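Local coordinates for SusD family protein (Bacteroides uniformis, PDB 7KV1) that probably binds beta-glucan at the surface of a human gut bacterium, as a SusD-like protein with a tetratricopeptide-repeat scaffold, at residues A148-V153 against A231-V236; Y237-M242 against R404-A409; E457-F462 against G466-D471. All blocks are in the same frame, centred on the assembly; numbering follows the deposited sequence.

Contact 1: A148-V153 against A231-V236; sequences ARLLRV and AMAYMV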
loop_
_atom_site.group_PDB
_atom_site.type_symbol
_atom_site.label_atom_id
_atom_site.label_comp_id
_atom_site.label_asym_id
_atom_site.label_seq_id
_atom_site.Cartn_x
_atom_site.Cartn_y
_atom_site.Cartn_z
ATOM N N ALA A 148 11.924 13.271 -7.952
ATOM C CA ALA A 148 10.632 13.841 -8.390
ATOM C C ALA A 148 9.953 12.868 -9.362
ATOM O O ALA A 148 8.717 12.677 -9.262
ATOM C CB ALA A 148 10.828 15.208 -9.005
ATOM N N ARG A 149 10.704 12.256 -10.278
ATOM C CA ARG A 149 10.069 11.380 -11.295
ATOM C C ARG A 149 9.525 10.098 -10.633
ATOM O O ARG A 149 8.447 9.618 -11.027
ATOM C CB ARG A 149 11.022 11.132 -12.458
ATOM C CG ARG A 149 11.217 12.385 -13.312
ATOM C CD ARG A 149 12.333 12.252 -14.323
ATOM N NE ARG A 149 11.944 11.350 -15.389
ATOM C CZ ARG A 149 12.772 10.877 -16.308
ATOM N NH1 ARG A 149 14.045 11.271 -16.332
ATOM N NH2 ARG A 149 12.321 10.061 -17.241
ATOM N N LEU A 150 10.245 9.564 -9.663
ATOM C CA LEU A 150 9.829 8.332 -8.955
ATOM C C LEU A 150 8.585 8.617 -8.104
ATOM O O LEU A 150 7.668 7.764 -8.094
ATOM C CB LEU A 150 11.011 7.827 -8.123
ATOM C CG LEU A 150 10.759 6.522 -7.359
ATOM C CD1 LEU A 150 10.093 5.473 -8.236
ATOM C CD2 LEU A 150 12.076 6.000 -6.805
ATOM N N LEU A 151 8.518 9.769 -7.440
ATOM C CA LEU A 151 7.318 10.194 -6.683
ATOM C C LEU A 151 6.158 10.311 -7.660
ATOM O O LEU A 151 5.056 9.857 -7.357
ATOM C CB LEU A 151 7.565 11.524 -5.975
ATOM C CG LEU A 151 8.323 11.432 -4.667
ATOM C CD1 LEU A 151 8.795 12.813 -4.249
ATOM C CD2 LEU A 151 7.457 10.831 -3.566
ATOM N N ARG A 152 6.413 10.916 -8.809
ATOM C CA ARG A 152 5.378 11.096 -9.843
ATOM C C ARG A 152 4.849 9.716 -10.284
ATOM O O ARG A 152 3.609 9.564 -10.355
ATOM C CB ARG A 152 5.915 11.951 -10.987
ATOM C CG ARG A 152 4.850 12.289 -11.999
ATOM C CD ARG A 152 5.366 13.317 -13.010
ATOM N NE ARG A 152 6.483 12.854 -13.841
ATOM C CZ ARG A 152 7.108 13.602 -14.757
ATOM N NH1 ARG A 152 6.729 14.857 -14.959
ATOM N NH2 ARG A 152 8.089 13.084 -15.485
ATOM N N VAL A 153 5.729 8.744 -10.537
ATOM C CA VAL A 153 5.298 7.342 -10.832
ATOM C C VAL A 153 4.457 6.803 -9.667
ATOM O O VAL A 153 3.415 6.164 -9.919
ATOM C CB VAL A 153 6.480 6.404 -11.118
ATOM C CG1 VAL A 153 6.015 4.934 -11.124
ATOM C CG2 VAL A 153 7.116 6.765 -12.442
ATOM N N ALA A 231 16.025 0.923 -4.528
ATOM C CA ALA A 231 15.356 -0.286 -3.983
ATOM C C ALA A 231 13.842 -0.044 -4.007
ATOM O O ALA A 231 13.083 -0.936 -4.368
ATOM C CB ALA A 231 15.835 -0.603 -2.591
ATOM N N MET A 232 13.401 1.143 -3.621
ATOM C CA MET A 232 11.952 1.448 -3.612
ATOM C C MET A 232 11.434 1.378 -5.050
ATOM O O MET A 232 10.320 0.858 -5.246
ATOM C CB MET A 232 11.663 2.806 -2.973
ATOM C CG MET A 232 10.203 3.183 -3.017
ATOM S SD MET A 232 9.861 4.314 -4.366
ATOM C CE MET A 232 8.177 4.803 -3.991
ATOM N N ALA A 233 12.223 1.871 -6.012
ATOM C CA ALA A 233 11.921 1.875 -7.459
ATOM C C ALA A 233 11.727 0.440 -7.958
ATOM O O ALA A 233 10.760 0.168 -8.728
ATOM C CB ALA A 233 13.026 2.580 -8.230
ATOM N N TYR A 234 12.649 -0.448 -7.594
ATOM C CA TYR A 234 12.550 -1.896 -7.917
ATOM C C TYR A 234 11.208 -2.484 -7.421
ATOM O O TYR A 234 10.597 -3.287 -8.113
ATOM C CB TYR A 234 13.728 -2.667 -7.307
ATOM C CG TYR A 234 15.086 -2.375 -7.892
ATOM C CD1 TYR A 234 15.253 -1.653 -9.064
ATOM C CD2 TYR A 234 16.218 -2.919 -7.313
ATOM C CE1 TYR A 234 16.514 -1.394 -9.582
ATOM C CE2 TYR A 234 17.482 -2.698 -7.839
ATOM C CZ TYR A 234 17.632 -1.935 -8.983
ATOM O OH TYR A 234 18.886 -1.738 -9.498
ATOM N N MET A 235 10.774 -2.118 -6.221
ATOM C CA MET A 235 9.536 -2.649 -5.599
ATOM C C MET A 235 8.319 -2.085 -6.342
ATOM O O MET A 235 7.364 -2.817 -6.566
ATOM C CB MET A 235 9.518 -2.330 -4.100
ATOM C CG MET A 235 10.636 -3.080 -3.345
ATOM S SD MET A 235 10.508 -4.909 -3.475
ATOM C CE MET A 235 9.064 -5.265 -2.479
ATOM N N VAL A 236 8.354 -0.828 -6.742
ATOM C CA VAL A 236 7.239 -0.244 -7.546
ATOM C C VAL A 236 7.197 -0.977 -8.892
ATOM O O VAL A 236 6.097 -1.356 -9.378
ATOM C CB VAL A 236 7.398 1.274 -7.728
ATOM C CG1 VAL A 236 6.319 1.792 -8.673
ATOM C CG2 VAL A 236 7.334 2.010 -6.399
#
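Met-232 and Ala-233 receive Leu-150, and Val-236 meets Val-153, where helix 230-244 lies beside helix 138-162 in the helical, tetratricopeptide-type scaffold of this SusD family protein. The two segments run in broadly the same direction, their axes inclined by 28° and approaching to 11.1 Å. At that spacing the helices meet only through the ends of apolar side chains, from a leucine and a methionine down to a single alanine methyl, and the contact is buried but slight, 189 Å² in all.

Met-232 comes first. Its CG stands anti to the backbone N, which sends the chain out toward helix 138-162, and a bend at chi2 of -99° turns the thioether alongside Leu-150, the two side chains passing in opposite directions. The sulfur does the touching: SD lies 3.7 Å from Leu-150 CD2, with CG of the leucine hardly farther off. A flexible, polarisable thioether suits this place because it can mould itself to a branched neighbour.

At Ala-233 the side chain is a single methyl, and smallness is the point. Here the backbones come nearest, CA to CA 7.0 Å from Leu-150, and the leucine drives its branch in between: CD2 rests 3.8 Å from Ala-233 CB. The same Leu-150 is covered by Leu-196 of helix 185-201 and by Leu-205 and Val-228, so it is packed from two helices, 230-244 and 185-201, and from loops.

One turn beyond Met-232, Val-236 faces Val-153. Beta-branched and rigid, the two side chains cross at a slant and meet through one methyl each, CG1 of Val-236 lying 4.0 Å from CG1 of Val-153.

Contact 2: Y237-M242 against R404-A409; sequences YAEMVM and RYYRYA. With NCO (cobalt hexammine(III)), chain C; EDO (1,2-ethanediol), chain D.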
loop_
_atom_site.group_PDB
_atom_site.type_symbol
_atom_site.label_atom_id
_atom_site.label_comp_id
_atom_site.label_asym_id
_atom_site.label_seq_id
_atom_site.Cartn_x
_atom_site.Cartn_y
_atom_site.Cartn_z
ATOM N N TYR A 237 8.372 -1.199 -9.477
ATOM C CA TYR A 237 8.494 -1.852 -10.804
ATOM C C TYR A 237 7.819 -3.231 -10.711
ATOM O O TYR A 237 6.962 -3.520 -11.531
ATOM C CB TYR A 237 9.953 -1.932 -11.254
ATOM C CG TYR A 237 10.134 -2.475 -12.646
ATOM C CD1 TYR A 237 10.047 -1.630 -13.737
ATOM C CD2 TYR A 237 10.336 -3.819 -12.887
ATOM C CE1 TYR A 237 10.204 -2.088 -15.025
ATOM C CE2 TYR A 237 10.498 -4.296 -14.168
ATOM C CZ TYR A 237 10.481 -3.422 -15.238
ATOM O OH TYR A 237 10.627 -3.870 -16.513
ATOM N N ALA A 238 8.215 -4.041 -9.725
ATOM C CA ALA A 238 7.691 -5.398 -9.508
ATOM C C ALA A 238 6.184 -5.295 -9.295
ATOM O O ALA A 238 5.452 -6.036 -9.925
ATOM C CB ALA A 238 8.374 -6.056 -8.343
ATOM N N GLU A 239 5.754 -4.388 -8.430
ATOM C CA GLU A 239 4.328 -4.201 -8.105
ATOM C C GLU A 239 3.541 -3.939 -9.379
ATOM O O GLU A 239 2.512 -4.605 -9.590
ATOM C CB GLU A 239 4.155 -3.029 -7.135
ATOM C CG GLU A 239 2.691 -2.755 -6.843
ATOM C CD GLU A 239 2.514 -1.701 -5.787
ATOM O OE1 GLU A 239 3.200 -1.813 -4.728
ATOM O OE2 GLU A 239 1.709 -0.787 -6.028
ATOM N N MET A 240 4.007 -3.007 -10.208
ATOM C CA MET A 240 3.240 -2.620 -11.404
ATOM C C MET A 240 3.230 -3.761 -12.416
ATOM O O MET A 240 2.159 -4.039 -12.994
ATOM C CB MET A 240 3.844 -1.368 -12.033
ATOM C CG MET A 240 3.600 -0.162 -11.185
ATOM S SD MET A 240 4.123 1.377 -11.988
ATOM C CE MET A 240 3.327 1.274 -13.594
ATOM N N VAL A 241 4.398 -4.355 -12.684
ATOM C CA VAL A 241 4.487 -5.471 -13.657
ATOM C C VAL A 241 3.522 -6.582 -13.183
ATOM O O VAL A 241 2.716 -7.115 -13.989
ATOM C CB VAL A 241 5.952 -5.936 -13.747
ATOM C CG1 VAL A 241 6.063 -7.296 -14.395
ATOM C CG2 VAL A 241 6.804 -4.932 -14.500
ATOM N N MET A 242 3.534 -6.908 -11.897
ATOM C CA MET A 242 2.674 -8.025 -11.414
ATOM C C MET A 242 1.189 -7.626 -11.532
ATOM O O MET A 242 0.346 -8.464 -11.891
ATOM C CB MET A 242 3.089 -8.402 -9.991
ATOM C CG MET A 242 4.520 -8.999 -9.953
ATOM S SD MET A 242 5.194 -9.087 -8.276
ATOM C CE MET A 242 4.412 -10.607 -7.725
ATOM N N ARG A 404 4.622 1.341 7.021
ATOM C CA ARG A 404 5.599 0.430 6.375
ATOM C C ARG A 404 5.024 0.122 4.991
ATOM O O ARG A 404 3.957 -0.518 4.923
ATOM C CB ARG A 404 5.849 -0.847 7.191
ATOM C CG ARG A 404 6.707 -0.687 8.439
ATOM C CD ARG A 404 6.177 0.243 9.520
ATOM N NE ARG A 404 6.929 0.025 10.763
ATOM C CZ ARG A 404 6.712 0.643 11.912
ATOM N NH1 ARG A 404 5.776 1.580 12.016
ATOM N NH2 ARG A 404 7.470 0.359 12.959
ATOM N N TYR A 405 5.653 0.615 3.931
ATOM C CA TYR A 405 5.064 0.545 2.564
ATOM C C TYR A 405 5.619 -0.660 1.814
ATOM O O TYR A 405 4.806 -1.440 1.286
ATOM C CB TYR A 405 5.281 1.835 1.766
ATOM C CG TYR A 405 4.269 1.990 0.656
ATOM C CD1 TYR A 405 4.371 1.273 -0.535
ATOM C CD2 TYR A 405 3.168 2.797 0.839
ATOM C CE1 TYR A 405 3.411 1.385 -1.530
ATOM C CE2 TYR A 405 2.195 2.912 -0.141
ATOM C CZ TYR A 405 2.315 2.213 -1.332
ATOM O OH TYR A 405 1.337 2.395 -2.276
ATOM N N TYR A 406 6.945 -0.808 1.806
ATOM C CA TYR A 406 7.676 -1.922 1.158
ATOM C C TYR A 406 8.601 -2.552 2.188
ATOM O O TYR A 406 9.417 -1.825 2.722
ATOM C CB TYR A 406 8.487 -1.438 -0.044
ATOM C CG TYR A 406 7.629 -1.074 -1.223
ATOM C CD1 TYR A 406 6.652 -1.953 -1.670
ATOM C CD2 TYR A 406 7.756 0.154 -1.850
ATOM C CE1 TYR A 406 5.816 -1.609 -2.722
ATOM C CE2 TYR A 406 6.942 0.495 -2.920
ATOM C CZ TYR A 406 5.956 -0.386 -3.351
ATOM O OH TYR A 406 5.106 -0.052 -4.365
ATOM N N ARG A 407 8.461 -3.854 2.422
ATOM C CA ARG A 407 9.359 -4.654 3.291
ATOM C C ARG A 407 10.092 -5.709 2.446
ATOM O O ARG A 407 9.537 -6.223 1.472
ATOM C CB ARG A 407 8.550 -5.367 4.379
ATOM C CG ARG A 407 7.777 -4.412 5.265
ATOM C CD ARG A 407 7.306 -5.123 6.492
ATOM N NE ARG A 407 6.103 -5.919 6.381
ATOM C CZ ARG A 407 6.028 -7.248 6.494
ATOM N NH1 ARG A 407 7.118 -7.989 6.575
ATOM N NH2 ARG A 407 4.837 -7.837 6.508
ATOM N N TYR A 408 11.263 -6.110 2.883
ATOM C CA TYR A 408 12.056 -7.160 2.208
ATOM C C TYR A 408 11.300 -8.510 2.207
ATOM O O TYR A 408 11.630 -9.319 1.325
ATOM C CB TYR A 408 13.443 -7.225 2.849
ATOM C CG TYR A 408 14.381 -8.271 2.310
ATOM C CD1 TYR A 408 14.974 -8.140 1.061
ATOM C CD2 TYR A 408 14.676 -9.397 3.052
ATOM C CE1 TYR A 408 15.852 -9.100 0.586
ATOM C CE2 TYR A 408 15.574 -10.354 2.602
ATOM C CZ TYR A 408 16.139 -10.218 1.354
ATOM O OH TYR A 408 17.008 -11.161 0.902
ATOM N N ALA A 409 10.336 -8.763 3.105
ATOM C CA ALA A 409 9.465 -9.966 3.006
ATOM C C ALA A 409 8.776 -9.976 1.633
ATOM O O ALA A 409 8.731 -11.030 0.972
ATOM C CB ALA A 409 8.465 -10.054 4.141
HETATM CO CO NCO C . 21.023 -11.320 2.321
HETATM N N1 NCO C . 21.992 -9.779 3.168
HETATM N N2 NCO C . 20.139 -12.796 1.310
HETATM N N3 NCO C . 22.118 -12.717 3.377
HETATM N N4 NCO C . 22.371 -11.328 0.884
HETATM N N5 NCO C . 19.903 -9.987 1.256
HETATM N N6 NCO C . 19.675 -11.350 3.768
HETATM C C1 EDO D . -1.077 1.604 -5.168
HETATM O O1 EDO D . -0.892 2.890 -4.597
HETATM C C2 EDO D . -0.628 0.509 -4.275
HETATM O O2 EDO D . 0.771 0.577 -4.005
#
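Glu-239 and Tyr-406 meet through one short hydrogen bond: the phenol OH of Tyr-406 donates to Glu-239 OE1 at 2.6 Å. The side chains cross at about a right angle, and the carboxylate is turned 58° from the ring plane. OE1 lies at the edge of the tyrosine ring, in its plane, while the hydroxyl comes to it from well above the carboxylate plane. An extended glutamate is the right length for this reach, since its CG is anti to the backbone N (chi1 177°) and the chain runs straight on from helix 230-244 toward strand 403-407.

The other oxygen serves a second set of partners. A 1,2-ethanediol, probably from the crystallisation liquor, donates from O2 to Glu-239 OE2 at 2.6 Å, and Tyr-405 OH donates to that same O2, also at 2.6 Å. Asn-157 ND2 of helix 138-162 is also hydrogen-bonded to OE2.

Two consecutive tyrosines point to the same side because Tyr-405 and Tyr-406 form a classic beta bulge opposite Trp-288 of the partner strand; Tyr-406 reaches the carboxylate directly, Tyr-405 only through the diol. Their rings brace each other, CD1 of Tyr-405 lying 3.5 Å above the centre of the Tyr-406 ring, and Phe-154 meets Tyr-405 edge-to-face. Farther along, where the strand gives way to helix 408-420, Tyr-408 OH accepts a hydrogen bond of 3.1 Å from ammine N5 of the cobalt hexammine.

A leucine in place of Glu-239 would probably leave the buried Tyr-406 hydroxyl without its acceptor and take an acceptor from Asn-157. With Tyr-406 donating to one oxygen and Asn-157 to the other, even without the diol the carboxylate is likely to stay ionised and to be held in rotation, a polar tie between helix and strand.

Contact 3: E457-F462 against G466-D471; sequences ERRLEF and GKRYFD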
loop_
_atom_site.group_PDB
_atom_site.type_symbol
_atom_site.label_atom_id
_atom_site.label_comp_id
_atom_site.label_asym_id
_atom_site.label_seq_id
_atom_site.Cartn_x
_atom_site.Cartn_y
_atom_site.Cartn_z
ATOM N N GLU A 457 1.033 -17.209 1.239
ATOM C CA GLU A 457 2.037 -16.615 2.146
ATOM C C GLU A 457 1.909 -15.084 2.189
ATOM O O GLU A 457 2.012 -14.504 3.290
ATOM C CB GLU A 457 3.450 -17.050 1.778
ATOM C CG GLU A 457 4.385 -16.993 2.949
ATOM C CD GLU A 457 4.071 -17.982 4.061
ATOM O OE1 GLU A 457 3.681 -19.123 3.729
ATOM O OE2 GLU A 457 4.230 -17.597 5.259
ATOM N N ARG A 458 1.603 -14.454 1.063
ATOM C CA ARG A 458 1.351 -13.007 0.988
ATOM C C ARG A 458 0.164 -12.659 1.895
ATOM O O ARG A 458 0.214 -11.620 2.531
ATOM C CB ARG A 458 1.107 -12.567 -0.468
ATOM C CG ARG A 458 2.338 -12.633 -1.357
ATOM C CD ARG A 458 1.995 -12.240 -2.776
ATOM N NE ARG A 458 1.816 -10.810 -2.799
ATOM C CZ ARG A 458 2.799 -9.927 -2.991
ATOM N NH1 ARG A 458 4.025 -10.332 -3.230
ATOM N NH2 ARG A 458 2.563 -8.637 -2.945
ATOM N N ARG A 459 -0.883 -13.481 1.925
ATOM C CA ARG A 459 -2.070 -13.173 2.746
ATOM C C ARG A 459 -1.666 -13.202 4.231
ATOM O O ARG A 459 -2.053 -12.305 4.992
ATOM C CB ARG A 459 -3.189 -14.185 2.494
ATOM C CG ARG A 459 -4.441 -13.846 3.287
ATOM C CD ARG A 459 -5.640 -14.769 3.260
ATOM N NE ARG A 459 -6.698 -13.952 3.884
ATOM C CZ ARG A 459 -7.899 -14.380 4.238
ATOM N NH1 ARG A 459 -8.237 -15.647 4.063
ATOM N NH2 ARG A 459 -8.742 -13.539 4.822
ATOM N N LEU A 460 -0.894 -14.205 4.631
ATOM C CA LEU A 460 -0.474 -14.346 6.042
ATOM C C LEU A 460 0.474 -13.198 6.433
ATOM O O LEU A 460 0.438 -12.724 7.612
ATOM C CB LEU A 460 0.170 -15.716 6.258
ATOM C CG LEU A 460 -0.719 -16.935 6.007
ATOM C CD1 LEU A 460 0.117 -18.216 6.072
ATOM C CD2 LEU A 460 -1.838 -17.016 7.030
ATOM N N GLU A 461 1.310 -12.753 5.508
ATOM C CA GLU A 461 2.452 -11.868 5.816
ATOM C C GLU A 461 1.988 -10.412 5.934
ATOM O O GLU A 461 2.608 -9.686 6.716
ATOM C CB GLU A 461 3.535 -12.047 4.758
ATOM C CG GLU A 461 4.816 -11.244 4.966
ATOM C CD GLU A 461 5.654 -11.653 6.159
ATOM O OE1 GLU A 461 5.485 -12.791 6.601
ATOM O OE2 GLU A 461 6.485 -10.814 6.638
ATOM N N PHE A 462 0.953 -10.008 5.198
ATOM C CA PHE A 462 0.679 -8.576 4.922
ATOM C C PHE A 462 -0.698 -8.127 5.424
ATOM O O PHE A 462 -1.208 -7.100 4.951
ATOM C CB PHE A 462 0.884 -8.307 3.434
ATOM C CG PHE A 462 2.305 -8.513 2.984
ATOM C CD1 PHE A 462 3.350 -7.786 3.537
ATOM C CD2 PHE A 462 2.597 -9.427 1.992
ATOM C CE1 PHE A 462 4.654 -8.026 3.156
ATOM C CE2 PHE A 462 3.902 -9.630 1.567
ATOM C CZ PHE A 462 4.928 -8.932 2.161
ATOM N N GLY A 466 -2.459 -3.412 3.178
ATOM C CA GLY A 466 -3.058 -2.960 1.898
ATOM C C GLY A 466 -2.585 -3.744 0.681
ATOM O O GLY A 466 -2.563 -3.129 -0.421
ATOM N N LYS A 467 -2.249 -5.043 0.832
ATOM C CA LYS A 467 -1.747 -5.902 -0.273
ATOM C C LYS A 467 -2.855 -6.833 -0.788
ATOM O O LYS A 467 -2.910 -7.098 -2.008
ATOM C CB LYS A 467 -0.535 -6.724 0.170
ATOM C CG LYS A 467 0.578 -5.889 0.769
ATOM C CD LYS A 467 1.296 -4.941 -0.191
ATOM C CE LYS A 467 2.285 -4.068 0.572
ATOM N NZ LYS A 467 3.110 -3.194 -0.300
ATOM N N ARG A 468 -3.681 -7.336 0.110
ATOM C CA ARG A 468 -4.544 -8.505 -0.150
ATOM C C ARG A 468 -5.504 -8.204 -1.292
ATOM O O ARG A 468 -5.652 -9.095 -2.141
ATOM C CB ARG A 468 -5.269 -8.880 1.134
ATOM C CG ARG A 468 -6.251 -10.026 0.994
ATOM C CD ARG A 468 -5.642 -11.313 0.504
ATOM N NE ARG A 468 -6.694 -12.307 0.587
ATOM C CZ ARG A 468 -6.661 -13.556 0.123
ATOM N NH1 ARG A 468 -5.612 -13.995 -0.556
ATOM N NH2 ARG A 468 -7.706 -14.347 0.334
ATOM N N TYR A 469 -6.195 -7.056 -1.282
ATOM C CA TYR A 469 -7.184 -6.770 -2.351
ATOM C C TYR A 469 -6.521 -6.772 -3.737
ATOM O O TYR A 469 -7.005 -7.491 -4.638
ATOM C CB TYR A 469 -7.937 -5.470 -2.102
ATOM C CG TYR A 469 -8.791 -5.084 -3.269
ATOM C CD1 TYR A 469 -9.896 -5.855 -3.613
ATOM C CD2 TYR A 469 -8.510 -3.959 -4.010
ATOM C CE1 TYR A 469 -10.683 -5.522 -4.705
ATOM C CE2 TYR A 469 -9.297 -3.595 -5.092
ATOM C CZ TYR A 469 -10.382 -4.386 -5.441
ATOM O OH TYR A 469 -11.150 -4.047 -6.505
ATOM N N PHE A 470 -5.459 -5.983 -3.928
ATOM C CA PHE A 470 -4.697 -5.949 -5.205
ATOM C C PHE A 470 -4.154 -7.342 -5.573
ATOM O O PHE A 470 -4.239 -7.676 -6.781
ATOM C CB PHE A 470 -3.610 -4.885 -5.173
ATOM C CG PHE A 470 -4.188 -3.501 -5.008
ATOM C CD1 PHE A 470 -5.305 -3.110 -5.731
ATOM C CD2 PHE A 470 -3.630 -2.608 -4.114
ATOM C CE1 PHE A 470 -5.848 -1.842 -5.566
ATOM C CE2 PHE A 470 -4.176 -1.355 -3.945
ATOM C CZ PHE A 470 -5.285 -0.974 -4.660
ATOM N N ASP A 471 -3.710 -8.157 -4.612
ATOM C CA ASP A 471 -3.268 -9.556 -4.905
ATOM C C ASP A 471 -4.454 -10.390 -5.420
ATOM O O ASP A 471 -4.247 -11.200 -6.360
ATOM C CB ASP A 471 -2.596 -10.239 -3.717
ATOM C CG ASP A 471 -1.211 -9.676 -3.450
ATOM O OD1 ASP A 471 -0.631 -9.061 -4.405
ATOM O OD2 ASP A 471 -0.722 -9.818 -2.293
HETATM O O HOH W 1 -0.013 -6.470 -3.340
HETATM O O HOH W 2 -3.119 -6.807 2.975
#
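Helix 451-461 and helix 468-474, joined by a short turn within the SusD family region, are tied together by a salt bridge between Arg-458 and Asp-471. Arg-458 NE points almost straight at Asp-471 OD2, 2.8 Å away with an angle of 176° at the hydrogen. The oxygen lies in the guanidinium plane, at its edge, whereas the arginine comes to the carboxylate from above its plane, the two flat groups standing 78° apart. A bend at chi3 turns the arginine tip into that position. Water 1 accepts a weak bond from Arg-458 NH2 and donates to Asp-471 OD1 and to Lys-467 O.

Nearer the turn, Phe-462 and Lys-467 supply the apolar part. CB of the phenylalanine meets CG of the lysine at 3.6 Å; the lysine needs its methylenes here and carries its charge onward, NZ pairing with Glu-410. Water 2 bridges the backbones, donating to Phe-462 O at 2.8 Å and accepting from Lys-467 N. Gly-466 takes a positive phi, easily adopted by a residue lacking a CB.

On another side of the helices, Arg-459 and Arg-468 lie flat against each other, their guanidinium planes 6° apart. The fully extended Arg-459 lays CD 3.5 Å above the centre of the Arg-468 guanidinium, and the two NE atoms are 3.7 Å apart. Asp-80 pairs with Arg-468 NH2 and probably offsets some of the repulsion between the like charges.

Asp-471 also binds Arg-474 through OD1, and Arg-458 NH2 reaches Glu-410. With each charge of the bridge having a second, opposite partner, the buried pair is likely to stay ionised and to hold the two helices at a fixed setting.

Helix 230-244 carries contact 1 and contact 2 in succession, their centres 10 Å apart, and the Tyr-406 ring joins them: its CG lies 3.7 Å from Met-235 CB. Contact 2 passes to contact 3, 11 Å away between centres, by polar links: a 2.9 Å salt bridge from Arg-407 NH1 to Glu-461 OE2, and a probable hydrogen bond from Lys-467 NZ to Tyr-405 O. Contacts 1 and 3 do not touch; their nearest atoms are about 7 Å apart. The cobalt hexammine pocket borders the series, since Tyr-408 of contact 2 belongs to it and Ala-231 of contact 1 packs on its Leu-260 and Phe-266.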